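Local structure of NAD-dependent aldehyde dehydrogenase (3U4J) at residues 386-391 and 408-413; 129-134 and 180-185; 234-239 and 258-263; 290-295 and 322-327. The protein probably oxidises aldehydes to acids with NAD or NADP as electron acceptor, and binds calcium in the crystal. One frame throughout, in Å; residues are numbered along the deposited sequence.

Contact 1 of 4, residues 386-391 and 408-413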
loop_
_atom_site.group_PDB
_atom_site.type_symbol
_atom_site.label_atom_id
_atom_site.label_comp_id
_atom_site.label_asym_id
_atom_site.label_seq_id
_atom_site.Cartn_x
_atom_site.Cartn_y
_atom_site.Cartn_z
ATOM N N PRO A 386 -10.706 29.171 -34.017
ATOM C CA PRO A 386 -10.362 27.759 -34.044
ATOM C C PRO A 386 -9.614 27.423 -35.336
ATOM O O PRO A 386 -10.080 27.767 -36.449
ATOM C CB PRO A 386 -11.724 27.073 -34.026
ATOM C CG PRO A 386 -12.574 27.996 -33.255
ATOM C CD PRO A 386 -12.131 29.373 -33.679
ATOM N N THR A 387 -8.478 26.757 -35.179
ATOM C CA THR A 387 -7.539 26.559 -36.276
ATOM C C THR A 387 -7.133 25.103 -36.428
ATOM O O THR A 387 -6.801 24.431 -35.436
ATOM C CB THR A 387 -6.287 27.455 -36.068
ATOM O OG1 THR A 387 -6.702 28.835 -35.975
ATOM C CG2 THR A 387 -5.248 27.272 -37.223
ATOM N N VAL A 388 -7.160 24.615 -37.671
ATOM C CA VAL A 388 -6.746 23.246 -37.986
ATOM C C VAL A 388 -5.756 23.225 -39.164
ATOM O O VAL A 388 -6.018 23.827 -40.211
ATOM C CB VAL A 388 -7.951 22.358 -38.331
ATOM C CG1 VAL A 388 -7.481 20.951 -38.724
ATOM C CG2 VAL A 388 -8.949 22.309 -37.172
ATOM N N PHE A 389 -4.616 22.563 -38.965
ATOM C CA PHE A 389 -3.654 22.276 -40.041
ATOM C C PHE A 389 -3.672 20.796 -40.408
ATOM O O PHE A 389 -3.737 19.919 -39.526
ATOM C CB PHE A 389 -2.237 22.627 -39.631
ATOM C CG PHE A 389 -1.918 24.089 -39.673
ATOM C CD1 PHE A 389 -1.661 24.738 -40.898
ATOM C CD2 PHE A 389 -1.804 24.814 -38.486
ATOM C CE1 PHE A 389 -1.309 26.123 -40.936
ATOM C CE2 PHE A 389 -1.466 26.188 -38.498
ATOM C CZ PHE A 389 -1.216 26.847 -39.743
ATOM N N ALA A 390 -3.609 20.521 -41.708
ATOM C CA ALA A 390 -3.494 19.167 -42.211
ATOM C C ALA A 390 -2.142 19.043 -42.895
ATOM O O ALA A 390 -1.476 20.050 -43.144
ATOM C CB ALA A 390 -4.605 18.880 -43.187
ATOM N N GLY A 391 -1.718 17.812 -43.182
ATOM C CA GLY A 391 -0.449 17.610 -43.907
ATOM C C GLY A 391 0.773 17.995 -43.099
ATOM O O GLY A 391 1.812 18.372 -43.645
ATOM N N LEU A 408 -4.703 22.987 -34.035
ATOM C CA LEU A 408 -4.429 21.558 -34.196
ATOM C C LEU A 408 -3.506 21.250 -35.365
ATOM O O LEU A 408 -3.683 21.810 -36.459
ATOM C CB LEU A 408 -5.741 20.835 -34.441
ATOM C CG LEU A 408 -5.724 19.301 -34.484
ATOM C CD1 LEU A 408 -5.340 18.694 -33.114
ATOM C CD2 LEU A 408 -7.093 18.823 -34.931
ATOM N N SER A 409 -2.531 20.368 -35.129
ATOM C CA SER A 409 -1.676 19.814 -36.178
ATOM C C SER A 409 -2.052 18.354 -36.418
ATOM O O SER A 409 -2.024 17.528 -35.482
ATOM C CB SER A 409 -0.200 19.908 -35.804
ATOM O OG SER A 409 0.202 21.264 -35.773
ATOM N N THR A 410 -2.424 18.058 -37.667
ATOM C CA THR A 410 -2.835 16.708 -38.066
ATOM C C THR A 410 -1.751 16.017 -38.895
ATOM O O THR A 410 -1.193 16.606 -39.854
ATOM C CB THR A 410 -4.168 16.743 -38.868
ATOM O OG1 THR A 410 -5.122 17.536 -38.157
ATOM C CG2 THR A 410 -4.744 15.334 -39.068
ATOM N N LEU A 411 -1.431 14.786 -38.492
ATOM C CA LEU A 411 -0.511 13.901 -39.196
ATOM C C LEU A 411 -1.191 12.526 -39.321
ATOM O O LEU A 411 -2.005 12.148 -38.461
ATOM C CB LEU A 411 0.802 13.748 -38.413
ATOM C CG LEU A 411 1.687 14.947 -38.063
ATOM C CD1 LEU A 411 1.259 15.676 -36.761
ATOM C CD2 LEU A 411 3.140 14.489 -37.963
ATOM N N THR A 412 -0.887 11.782 -40.384
ATOM C CA THR A 412 -1.508 10.468 -40.581
ATOM C C THR A 412 -0.488 9.367 -40.309
ATOM O O THR A 412 0.720 9.606 -40.340
ATOM C CB THR A 412 -2.084 10.268 -42.045
ATOM O OG1 THR A 412 -1.018 10.398 -42.991
ATOM C CG2 THR A 412 -3.149 11.300 -42.385
ATOM N N PHE A 413 -0.970 8.155 -40.043
ATOM C CA PHE A 413 -0.083 7.018 -39.877
ATOM C C PHE A 413 -0.793 5.795 -40.434
ATOM O O PHE A 413 -2.007 5.799 -40.610
ATOM C CB PHE A 413 0.270 6.799 -38.391
ATOM C CG PHE A 413 -0.902 6.348 -37.551
ATOM C CD1 PHE A 413 -1.187 5.001 -37.403
ATOM C CD2 PHE A 413 -1.723 7.276 -36.908
ATOM C CE1 PHE A 413 -2.268 4.569 -36.637
ATOM C CE2 PHE A 413 -2.805 6.862 -36.143
ATOM C CZ PHE A 413 -3.091 5.502 -36.009
#

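Contact 2 of 4, residues 129-134 and 180-185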
loop_
_atom_site.group_PDB
_atom_site.type_symbol
_atom_site.label_atom_id
_atom_site.label_comp_id
_atom_site.label_asym_id
_atom_site.label_seq_id
_atom_site.Cartn_x
_atom_site.Cartn_y
_atom_site.Cartn_z
ATOM N N ASP A 129 -14.226 19.729 -5.100
ATOM C CA ASP A 129 -14.046 18.265 -5.019
ATOM C C ASP A 129 -12.582 17.891 -4.756
ATOM O O ASP A 129 -12.300 16.929 -4.025
ATOM C CB ASP A 129 -14.557 17.555 -6.294
ATOM C CG ASP A 129 -14.678 16.044 -6.113
ATOM O OD1 ASP A 129 -15.342 15.578 -5.156
ATOM O OD2 ASP A 129 -14.120 15.315 -6.936
ATOM N N LEU A 130 -11.643 18.650 -5.341
ATOM C CA LEU A 130 -10.232 18.437 -5.049
ATOM C C LEU A 130 -9.935 18.638 -3.580
ATOM O O LEU A 130 -9.235 17.819 -2.977
ATOM C CB LEU A 130 -9.342 19.353 -5.872
ATOM C CG LEU A 130 -9.206 19.027 -7.371
ATOM C CD1 LEU A 130 -8.632 20.277 -8.077
ATOM C CD2 LEU A 130 -8.317 17.819 -7.614
ATOM N N TRP A 131 -10.467 19.720 -3.025
ATOM C CA TRP A 131 -10.248 20.033 -1.616
ATOM C C TRP A 131 -10.899 18.919 -0.788
ATOM O O TRP A 131 -10.303 18.465 0.175
ATOM C CB TRP A 131 -10.818 21.425 -1.240
ATOM C CG TRP A 131 -9.843 22.539 -1.506
ATOM C CD1 TRP A 131 -9.607 23.162 -2.725
ATOM C CD2 TRP A 131 -8.947 23.139 -0.567
ATOM N NE1 TRP A 131 -8.611 24.115 -2.586
ATOM C CE2 TRP A 131 -8.204 24.130 -1.268
ATOM C CE3 TRP A 131 -8.693 22.942 0.811
ATOM C CZ2 TRP A 131 -7.235 24.915 -0.642
ATOM C CZ3 TRP A 131 -7.722 23.732 1.434
ATOM C CH2 TRP A 131 -6.996 24.700 0.706
ATOM N N SER A 132 -12.095 18.448 -1.175
ATOM C CA SER A 132 -12.749 17.384 -0.395
ATOM C C SER A 132 -11.999 16.071 -0.441
ATOM O O SER A 132 -11.856 15.413 0.575
ATOM C CB SER A 132 -14.192 17.122 -0.843
ATOM O OG SER A 132 -14.930 18.322 -0.769
ATOM N N TYR A 133 -11.570 15.670 -1.629
ATOM C CA TYR A 133 -10.778 14.450 -1.779
ATOM C C TYR A 133 -9.527 14.492 -0.894
ATOM O O TYR A 133 -9.199 13.517 -0.194
ATOM C CB TYR A 133 -10.363 14.213 -3.251
ATOM C CG TYR A 133 -9.396 13.042 -3.341
ATOM C CD1 TYR A 133 -9.848 11.732 -3.544
ATOM C CD2 TYR A 133 -8.022 13.242 -3.186
ATOM C CE1 TYR A 133 -8.933 10.669 -3.585
ATOM C CE2 TYR A 133 -7.116 12.178 -3.211
ATOM C CZ TYR A 133 -7.580 10.913 -3.406
ATOM O OH TYR A 133 -6.665 9.887 -3.410
ATOM N N ALA A 134 -8.802 15.613 -0.954
ATOM C CA ALA A 134 -7.525 15.749 -0.216
ATOM C C ALA A 134 -7.773 15.762 1.277
ATOM O O ALA A 134 -7.038 15.141 2.052
ATOM C CB ALA A 134 -6.808 17.046 -0.656
ATOM N N GLU A 180 -5.030 21.758 -6.884
ATOM C CA GLU A 180 -4.270 20.493 -7.059
ATOM C C GLU A 180 -2.972 20.470 -6.243
ATOM O O GLU A 180 -2.304 19.450 -6.184
ATOM C CB GLU A 180 -3.847 20.280 -8.519
ATOM C CG GLU A 180 -4.927 20.129 -9.555
ATOM C CD GLU A 180 -4.325 20.030 -10.978
ATOM O OE1 GLU A 180 -3.106 20.315 -11.173
ATOM O OE2 GLU A 180 -5.088 19.684 -11.907
ATOM N N ARG A 181 -2.575 21.599 -5.669
ATOM C CA ARG A 181 -1.264 21.687 -4.973
ATOM C C ARG A 181 -1.434 21.998 -3.487
ATOM O O ARG A 181 -0.964 21.245 -2.647
ATOM C CB ARG A 181 -0.372 22.779 -5.586
ATOM C CG ARG A 181 -0.095 22.611 -7.096
ATOM C CD ARG A 181 0.868 21.451 -7.421
ATOM N NE ARG A 181 1.119 21.475 -8.863
ATOM C CZ ARG A 181 0.286 21.011 -9.786
ATOM N NH1 ARG A 181 -0.834 20.378 -9.439
ATOM N NH2 ARG A 181 0.576 21.174 -11.072
ATOM N N VAL A 182 -2.075 23.122 -3.175
ATOM C CA VAL A 182 -2.208 23.572 -1.785
ATOM C C VAL A 182 -2.790 22.492 -0.848
ATOM O O VAL A 182 -2.211 22.222 0.197
ATOM C CB VAL A 182 -2.983 24.928 -1.672
ATOM C CG1 VAL A 182 -3.306 25.293 -0.198
ATOM C CG2 VAL A 182 -2.196 26.075 -2.362
ATOM N N PRO A 183 -3.925 21.858 -1.222
ATOM C CA PRO A 183 -4.517 20.909 -0.241
ATOM C C PRO A 183 -3.621 19.702 0.054
ATOM O O PRO A 183 -3.592 19.229 1.181
ATOM C CB PRO A 183 -5.829 20.446 -0.933
ATOM C CG PRO A 183 -6.144 21.483 -1.955
ATOM C CD PRO A 183 -4.784 22.022 -2.410
ATOM N N TRP A 184 -2.883 19.219 -0.943
ATOM C CA TRP A 184 -1.973 18.121 -0.748
ATOM C C TRP A 184 -0.792 18.507 0.140
ATOM O O TRP A 184 -0.342 17.709 0.988
ATOM C CB TRP A 184 -1.500 17.566 -2.094
ATOM C CG TRP A 184 -2.491 16.541 -2.670
ATOM C CD1 TRP A 184 -2.368 15.180 -2.627
ATOM C CD2 TRP A 184 -3.748 16.813 -3.334
ATOM N NE1 TRP A 184 -3.472 14.591 -3.213
ATOM C CE2 TRP A 184 -4.327 15.561 -3.662
ATOM C CE3 TRP A 184 -4.427 17.990 -3.697
ATOM C CZ2 TRP A 184 -5.554 15.442 -4.354
ATOM C CZ3 TRP A 184 -5.675 17.885 -4.367
ATOM C CH2 TRP A 184 -6.225 16.607 -4.686
ATOM N N ALA A 185 -0.314 19.732 -0.047
ATOM C CA ALA A 185 0.799 20.260 0.734
ATOM C C ALA A 185 0.396 20.527 2.196
ATOM O O ALA A 185 0.980 19.978 3.121
ATOM C CB ALA A 185 1.338 21.571 0.042
#

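Contact 3 of 4, residues 234-239 and 258-263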
loop_
_atom_site.group_PDB
_atom_site.type_symbol
_atom_site.label_atom_id
_atom_site.label_comp_id
_atom_site.label_asym_id
_atom_site.label_seq_id
_atom_site.Cartn_x
_atom_site.Cartn_y
_atom_site.Cartn_z
ATOM N N VAL A 234 13.078 34.543 -5.313
ATOM C CA VAL A 234 13.081 34.461 -3.852
ATOM C C VAL A 234 12.659 33.070 -3.376
ATOM O O VAL A 234 13.357 32.467 -2.571
ATOM C CB VAL A 234 12.226 35.547 -3.181
ATOM C CG1 VAL A 234 12.043 35.244 -1.661
ATOM C CG2 VAL A 234 12.870 36.918 -3.395
ATOM N N LEU A 235 11.539 32.559 -3.888
ATOM C CA LEU A 235 11.068 31.219 -3.482
ATOM C C LEU A 235 12.097 30.125 -3.787
ATOM O O LEU A 235 12.308 29.221 -2.974
ATOM C CB LEU A 235 9.704 30.891 -4.095
ATOM C CG LEU A 235 8.560 31.751 -3.528
ATOM C CD1 LEU A 235 7.272 31.497 -4.300
ATOM C CD2 LEU A 235 8.364 31.516 -2.016
ATOM N N ALA A 236 12.783 30.245 -4.929
ATOM C CA ALA A 236 13.767 29.233 -5.294
ATOM C C ALA A 236 15.135 29.382 -4.593
ATOM O O ALA A 236 15.886 28.386 -4.457
ATOM C CB ALA A 236 13.905 29.163 -6.813
ATOM N N GLU A 237 15.468 30.592 -4.128
ATOM C CA GLU A 237 16.733 30.734 -3.374
ATOM C C GLU A 237 16.640 30.877 -1.847
ATOM O O GLU A 237 17.613 30.587 -1.158
ATOM C CB GLU A 237 17.711 31.745 -4.017
ATOM C CG GLU A 237 17.093 33.024 -4.519
ATOM C CD GLU A 237 18.059 33.914 -5.341
ATOM O OE1 GLU A 237 18.458 33.532 -6.472
ATOM O OE2 GLU A 237 18.378 35.021 -4.853
ATOM N N ASP A 238 15.485 31.259 -1.300
ATOM C CA ASP A 238 15.427 31.555 0.131
ATOM C C ASP A 238 15.743 30.305 0.979
ATOM O O ASP A 238 15.142 29.264 0.768
ATOM C CB ASP A 238 14.054 32.136 0.513
ATOM C CG ASP A 238 14.039 32.734 1.908
ATOM O OD1 ASP A 238 13.851 33.954 1.998
ATOM O OD2 ASP A 238 14.224 32.024 2.914
ATOM N N PRO A 239 16.677 30.405 1.942
ATOM C CA PRO A 239 17.025 29.261 2.809
ATOM C C PRO A 239 15.880 28.717 3.671
ATOM O O PRO A 239 15.967 27.580 4.136
ATOM C CB PRO A 239 18.098 29.835 3.745
ATOM C CG PRO A 239 18.661 30.994 3.011
ATOM C CD PRO A 239 17.546 31.573 2.197
ATOM N N GLU A 258 17.169 25.094 -11.865
ATOM C CA GLU A 258 18.625 25.255 -11.686
ATOM C C GLU A 258 18.938 26.050 -10.417
ATOM O O GLU A 258 19.862 25.703 -9.670
ATOM C CB GLU A 258 19.268 25.943 -12.881
ATOM C CG GLU A 258 18.728 25.500 -14.237
ATOM C CD GLU A 258 19.289 26.337 -15.374
ATOM O OE1 GLU A 258 20.486 26.715 -15.299
ATOM O OE2 GLU A 258 18.548 26.580 -16.351
ATOM N N ILE A 259 18.165 27.107 -10.177
ATOM C CA ILE A 259 18.391 27.958 -8.990
ATOM C C ILE A 259 18.181 27.153 -7.716
ATOM O O ILE A 259 19.022 27.159 -6.804
ATOM C CB ILE A 259 17.448 29.183 -8.995
ATOM C CG1 ILE A 259 17.850 30.140 -10.123
ATOM C CG2 ILE A 259 17.446 29.858 -7.615
ATOM C CD1 ILE A 259 16.760 31.140 -10.527
ATOM N N ALA A 260 17.058 26.428 -7.675
ATOM C CA ALA A 260 16.737 25.563 -6.531
ATOM C C ALA A 260 17.769 24.495 -6.289
ATOM O O ALA A 260 18.040 24.139 -5.136
ATOM C CB ALA A 260 15.316 24.917 -6.679
ATOM N N ALA A 261 18.354 23.959 -7.351
ATOM C CA ALA A 261 19.369 22.913 -7.155
ATOM C C ALA A 261 20.604 23.457 -6.411
ATOM O O ALA A 261 21.314 22.706 -5.733
ATOM C CB ALA A 261 19.754 22.300 -8.468
ATOM N N ARG A 262 20.839 24.766 -6.519
ATOM C CA ARG A 262 21.989 25.368 -5.808
ATOM C C ARG A 262 21.912 25.152 -4.318
ATOM O O ARG A 262 22.929 25.120 -3.642
ATOM C CB ARG A 262 22.139 26.857 -6.104
ATOM C CG ARG A 262 22.343 27.146 -7.533
ATOM C CD ARG A 262 22.400 28.639 -7.813
ATOM N NE ARG A 262 22.293 28.850 -9.253
ATOM C CZ ARG A 262 21.936 29.987 -9.840
ATOM N NH1 ARG A 262 21.628 31.065 -9.128
ATOM N NH2 ARG A 262 21.861 30.036 -11.158
ATOM N N THR A 263 20.722 24.963 -3.778
ATOM C CA THR A 263 20.670 24.748 -2.339
ATOM C C THR A 263 20.038 23.429 -1.945
ATOM O O THR A 263 19.599 23.273 -0.809
ATOM C CB THR A 263 20.040 25.952 -1.566
ATOM O OG1 THR A 263 18.730 26.238 -2.078
ATOM C CG2 THR A 263 20.944 27.224 -1.700
HETATM O O HOH W 1 18.726 27.806 -4.208
HETATM O O HOH W 2 18.020 28.261 -0.369
#

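Contact 4 of 4, residues 290-295 and 322-327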
loop_
_atom_site.group_PDB
_atom_site.type_symbol
_atom_site.label_atom_id
_atom_site.label_comp_id
_atom_site.label_asym_id
_atom_site.label_seq_id
_atom_site.Cartn_x
_atom_site.Cartn_y
_atom_site.Cartn_z
ATOM N N ASP A 290 -15.497 14.482 -31.585
ATOM C CA ASP A 290 -15.858 15.387 -30.500
ATOM C C ASP A 290 -14.686 15.543 -29.524
ATOM O O ASP A 290 -14.364 16.650 -29.086
ATOM C CB ASP A 290 -17.121 14.836 -29.810
ATOM C CG ASP A 290 -17.539 15.651 -28.609
ATOM O OD1 ASP A 290 -17.162 15.276 -27.470
ATOM O OD2 ASP A 290 -18.243 16.674 -28.799
ATOM N N GLY A 291 -14.039 14.427 -29.202
ATOM C CA GLY A 291 -12.887 14.431 -28.309
ATOM C C GLY A 291 -11.682 15.158 -28.889
ATOM O O GLY A 291 -10.898 15.763 -28.146
ATOM N N ILE A 292 -11.507 15.089 -30.216
ATOM C CA ILE A 292 -10.460 15.867 -30.872
ATOM C C ILE A 292 -10.717 17.378 -30.729
ATOM O O ILE A 292 -9.822 18.133 -30.348
ATOM C CB ILE A 292 -10.254 15.464 -32.383
ATOM C CG1 ILE A 292 -9.850 13.988 -32.536
ATOM C CG2 ILE A 292 -9.225 16.363 -33.023
ATOM C CD1 ILE A 292 -8.576 13.581 -31.749
ATOM N N ALA A 293 -11.944 17.796 -31.037
ATOM C CA ALA A 293 -12.365 19.185 -30.875
ATOM C C ALA A 293 -12.141 19.629 -29.413
ATOM O O ALA A 293 -11.520 20.657 -29.152
ATOM C CB ALA A 293 -13.839 19.329 -31.252
ATOM N N TYR A 294 -12.689 18.863 -28.467
ATOM C CA TYR A 294 -12.512 19.155 -27.040
ATOM C C TYR A 294 -11.029 19.265 -26.672
ATOM O O TYR A 294 -10.621 20.191 -25.986
ATOM C CB TYR A 294 -13.157 18.035 -26.215
ATOM C CG TYR A 294 -13.202 18.279 -24.708
ATOM C CD1 TYR A 294 -13.200 19.581 -24.168
ATOM C CD2 TYR A 294 -13.284 17.204 -23.822
ATOM C CE1 TYR A 294 -13.238 19.794 -22.768
ATOM C CE2 TYR A 294 -13.348 17.409 -22.421
ATOM C CZ TYR A 294 -13.325 18.693 -21.912
ATOM O OH TYR A 294 -13.411 18.872 -20.546
ATOM N N GLY A 295 -10.217 18.333 -27.156
ATOM C CA GLY A 295 -8.806 18.259 -26.776
ATOM C C GLY A 295 -8.017 19.488 -27.156
ATOM O O GLY A 295 -7.116 19.898 -26.417
ATOM N N GLU A 322 -13.927 15.481 -41.637
ATOM C CA GLU A 322 -15.276 15.985 -41.973
ATOM C C GLU A 322 -16.123 16.247 -40.707
ATOM O O GLU A 322 -16.824 17.255 -40.598
ATOM C CB GLU A 322 -15.957 14.954 -42.892
ATOM C CG GLU A 322 -17.148 15.412 -43.690
ATOM C CD GLU A 322 -17.631 14.296 -44.646
ATOM O OE1 GLU A 322 -16.838 13.863 -45.527
ATOM O OE2 GLU A 322 -18.797 13.844 -44.505
ATOM N N ARG A 323 -16.060 15.329 -39.747
ATOM C CA ARG A 323 -16.804 15.478 -38.486
ATOM C C ARG A 323 -16.187 16.572 -37.595
ATOM O O ARG A 323 -16.908 17.392 -37.011
ATOM C CB ARG A 323 -16.886 14.130 -37.761
ATOM C CG ARG A 323 -18.034 13.273 -38.301
ATOM C CD ARG A 323 -17.898 11.769 -38.068
ATOM N NE ARG A 323 -18.563 11.109 -39.198
ATOM C CZ ARG A 323 -18.877 9.821 -39.284
ATOM N NH1 ARG A 323 -18.609 8.984 -38.293
ATOM N NH2 ARG A 323 -19.479 9.371 -40.379
ATOM N N LEU A 324 -14.858 16.582 -37.524
ATOM C CA LEU A 324 -14.125 17.578 -36.734
ATOM C C LEU A 324 -14.377 19.001 -37.241
ATOM O O LEU A 324 -14.629 19.907 -36.462
ATOM C CB LEU A 324 -12.639 17.285 -36.763
ATOM C CG LEU A 324 -11.773 18.380 -36.123
ATOM C CD1 LEU A 324 -12.073 18.524 -34.609
ATOM C CD2 LEU A 324 -10.331 18.087 -36.369
ATOM N N LEU A 325 -14.338 19.185 -38.558
ATOM C CA LEU A 325 -14.567 20.509 -39.130
ATOM C C LEU A 325 -16.001 20.981 -38.967
ATOM O O LEU A 325 -16.252 22.171 -38.749
ATOM C CB LEU A 325 -14.123 20.563 -40.591
ATOM C CG LEU A 325 -12.628 20.365 -40.820
ATOM C CD1 LEU A 325 -12.403 20.249 -42.333
ATOM C CD2 LEU A 325 -11.781 21.499 -40.242
ATOM N N ASP A 326 -16.945 20.054 -39.033
ATOM C CA ASP A 326 -18.336 20.412 -38.783
ATOM C C ASP A 326 -18.529 20.952 -37.361
ATOM O O ASP A 326 -19.214 21.967 -37.155
ATOM C CB ASP A 326 -19.271 19.227 -39.047
ATOM C CG ASP A 326 -20.726 19.656 -39.169
ATOM O OD1 ASP A 326 -21.007 20.581 -39.974
ATOM O OD2 ASP A 326 -21.591 19.081 -38.466
ATOM N N ILE A 327 -17.924 20.285 -36.376
ATOM C CA ILE A 327 -17.992 20.782 -34.994
ATOM C C ILE A 327 -17.301 22.147 -34.919
ATOM O O ILE A 327 -17.832 23.090 -34.331
ATOM C CB ILE A 327 -17.391 19.767 -33.964
ATOM C CG1 ILE A 327 -18.299 18.525 -33.858
ATOM C CG2 ILE A 327 -17.260 20.400 -32.599
ATOM C CD1 ILE A 327 -17.615 17.243 -33.289
#

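Contact 1 of 4, residues 386-391 and 408-413
Residues Val388 and Phe389 pair with Leu408 and Ser409 as neighbouring parallel strands of the mixed sheet that holds strands 383-390 and 407-413, the segment axes lying 4.8 Å apart at closest. The ladder follows the parallel rule of one residue reaching two residues opposite: Phe389 N donates to Leu408 O (2.8 Å), and Phe389 O takes the N-H of Thr410 N (2.9 Å). One step earlier, Leu408 N gives a nearly straight bond to Thr387 O (2.9 Å, 171° at the hydrogen).

Thr410 adds a second donor to the Phe389 carbonyl. Its OG1 lies beside its own backbone N (chi1 -49°) and donates to Phe389 O at 3.1 Å, from the face of the carbonyl plane opposite to that used by Thr410 N. An alanine here would probably leave that face of the carbonyl without its hydroxyl donor, and the main-chain bond alone to hold it.

Strand 383-390, helix 397-400 and strand 407-413 form a beta-alpha-beta unit, in what is probably the catalytic domain, as in other aldehyde dehydrogenases. Side chains sort by sheet face. Val388 CG1 and Leu408 CD2 approach to 4.4 Å on one face, where Leu408 meets helices 285-297 and 317-330. Phe389 and Ser409 occupy the other; Phe389 CB stands 3.6 Å from Leu408 O, which lies at the ring's edge, while the ring itself leads away from strand 407-413 and touches Leu369. Ser409 OG is hydrogen-bonded to Ile398 O of the intervening helix.

Contact 2 of 4, residues 129-134 and 180-185
Trp131 lays one face of its indole against Pro183, whose CG stands 3.5 Å from the centroid of the five-membered ring and 14° off its normal, a CH-pi contact. CG of Trp131 lies beside the backbone N (chi1 -86°); the bond to CB points away from helix 174-187, yet the far end of the indole approaches it, CH2 lying 3.8 Å from Val182 CG1. A second CH-pi contact runs the opposite way across the interface: Ala134 CB sits 3.8 Å from the centroid of the six-membered ring of Trp184, almost on its normal. Ala134 CB also touches Pro183 CB at 3.5 Å. Tyr133 and Trp184 meet rim to rim, and the Leu130 and Trp184 side chains cross at about a right angle, with Leu130 CD2 3.8 Å from Trp184 CH2.

An alanine in place of Trp131 would probably open a gap beside Pro183 CG and Val182 CG1 and leave the proline without its aromatic partner. The segment axes run 21° from parallel and approach to 9.1 Å, a near-parallel helix pair probably belonging to the coenzyme-binding domain. Helix 84-100 packs on Trp131 through Val94, Ala95 and Ile98, while strand 153-168 reaches Val182 through Ile167.

Contact 3 of 4, residues 234-239 and 258-263
Ala236 CB and Ile259 CG2 meet at 3.7 Å, the closest apolar contact between the C-terminal parts of helices 231-237 and 250-261. Ile259 CG1 stands anti to the carbonyl carbon (chi1 -69°), which turns CG2 anti to the backbone N and toward Ala236. The backbones come equally near: Ala236 O is 3.6 Å from Ala260 CA, and small side chains at both positions allow this. Glu237 borders the patch, with OE1 4.0 Å from Ile259 CG2.

The polar bridging is done by two waters around Thr263 OG1. Water 1 donates to Ala236 O (2.9 Å) and to Ile259 O (2.7 Å), and accepts from Thr263 OG1 at 2.6 Å. Water 2 donates to Thr263 OG1 (2.7 Å) and to Glu237 O. The threonine hydroxyl therefore gives its proton to one water and accepts from the other, tying together carbonyls at the ends of both helices.

Both helices belong to a Rossmann-like alpha/beta part, probably the coenzyme-binding domain: strand 243-247 follows helix 231-237, and helix 250-261 connects that strand to its parallel neighbour 266-270. Beyond the first shell, Ile259 CG1 lies over one face of the Arg262 guanidinium, toward its rim. Asp238, the first residue beyond helix 231-237, is held by Lys265, whose NZ donates to Asp238 O, and its side chain packs on helix 60-75. At a subunit interface, Glu258 and Arg262 face Arg262 and Glu258 of the third subunit, at a distance that makes any ion pairing long and weak.

Contact 4 of 4, residues 290-295 and 322-327
Leu324 and Ile327 reach across from helix 317-330 to grip Ala293 of helix 285-297, and these three residues carry most of the buried surface. Leu324 CD1 touches the main chain at Ala293 N (3.6 Å) and also Ala293 CB (3.9 Å). The same methyl, and CD2 beside it, meet Ile292 CG2, each at 3.9 Å, the Ile292 and Leu324 side chains crossing at about a right angle. One turn on, Ile327 uses both branches: CG2 packs on Ala293 CB at 3.8 Å, and CD1 reaches back to Asp290 CA, also 3.8 Å away. The alanine methyl thus touches both Leu324 and Ile327.

The segment axes approach to 9.1 Å and cross at -50°, consistent with ridges-into-grooves packing of two helices on the same sheet face. Ile292 and Leu324 both continue onto Leu408 of strand 407-413.

Asp290 OD1 and OD2 accept the backbone N-H groups of Trp504 and Phe505 of the third subunit. Across the helix pair itself the contact is made by hydrocarbon, so its stability probably rests on shape fit and exclusion of water, while the carboxylate serves the subunit interface.

How the contacts relate
Along the chain the contacts follow one another without overlap, in the order 2, 3, 4, 1. Contacts 4 and 1 are one layered structure: their centres are about 12 Å apart, and Leu408 CD2 of the strand pair touches Leu324 CD2 of the helix pair at 3.6 Å, so those helices pack on the sheet face that carries Leu408. Contacts 2 and 3 pack helices around the other mixed sheet, that of strands 153-168, 191-195 and 243-247; their centres are about 25 Å apart. Contacts 3 and 4, about 44 Å apart between centres, both reach the third subunit, whereas contact 2 reaches the second. Contacts 2, 3 and 4 thus lie beside subunit interfaces, while no other chain touches contact 1.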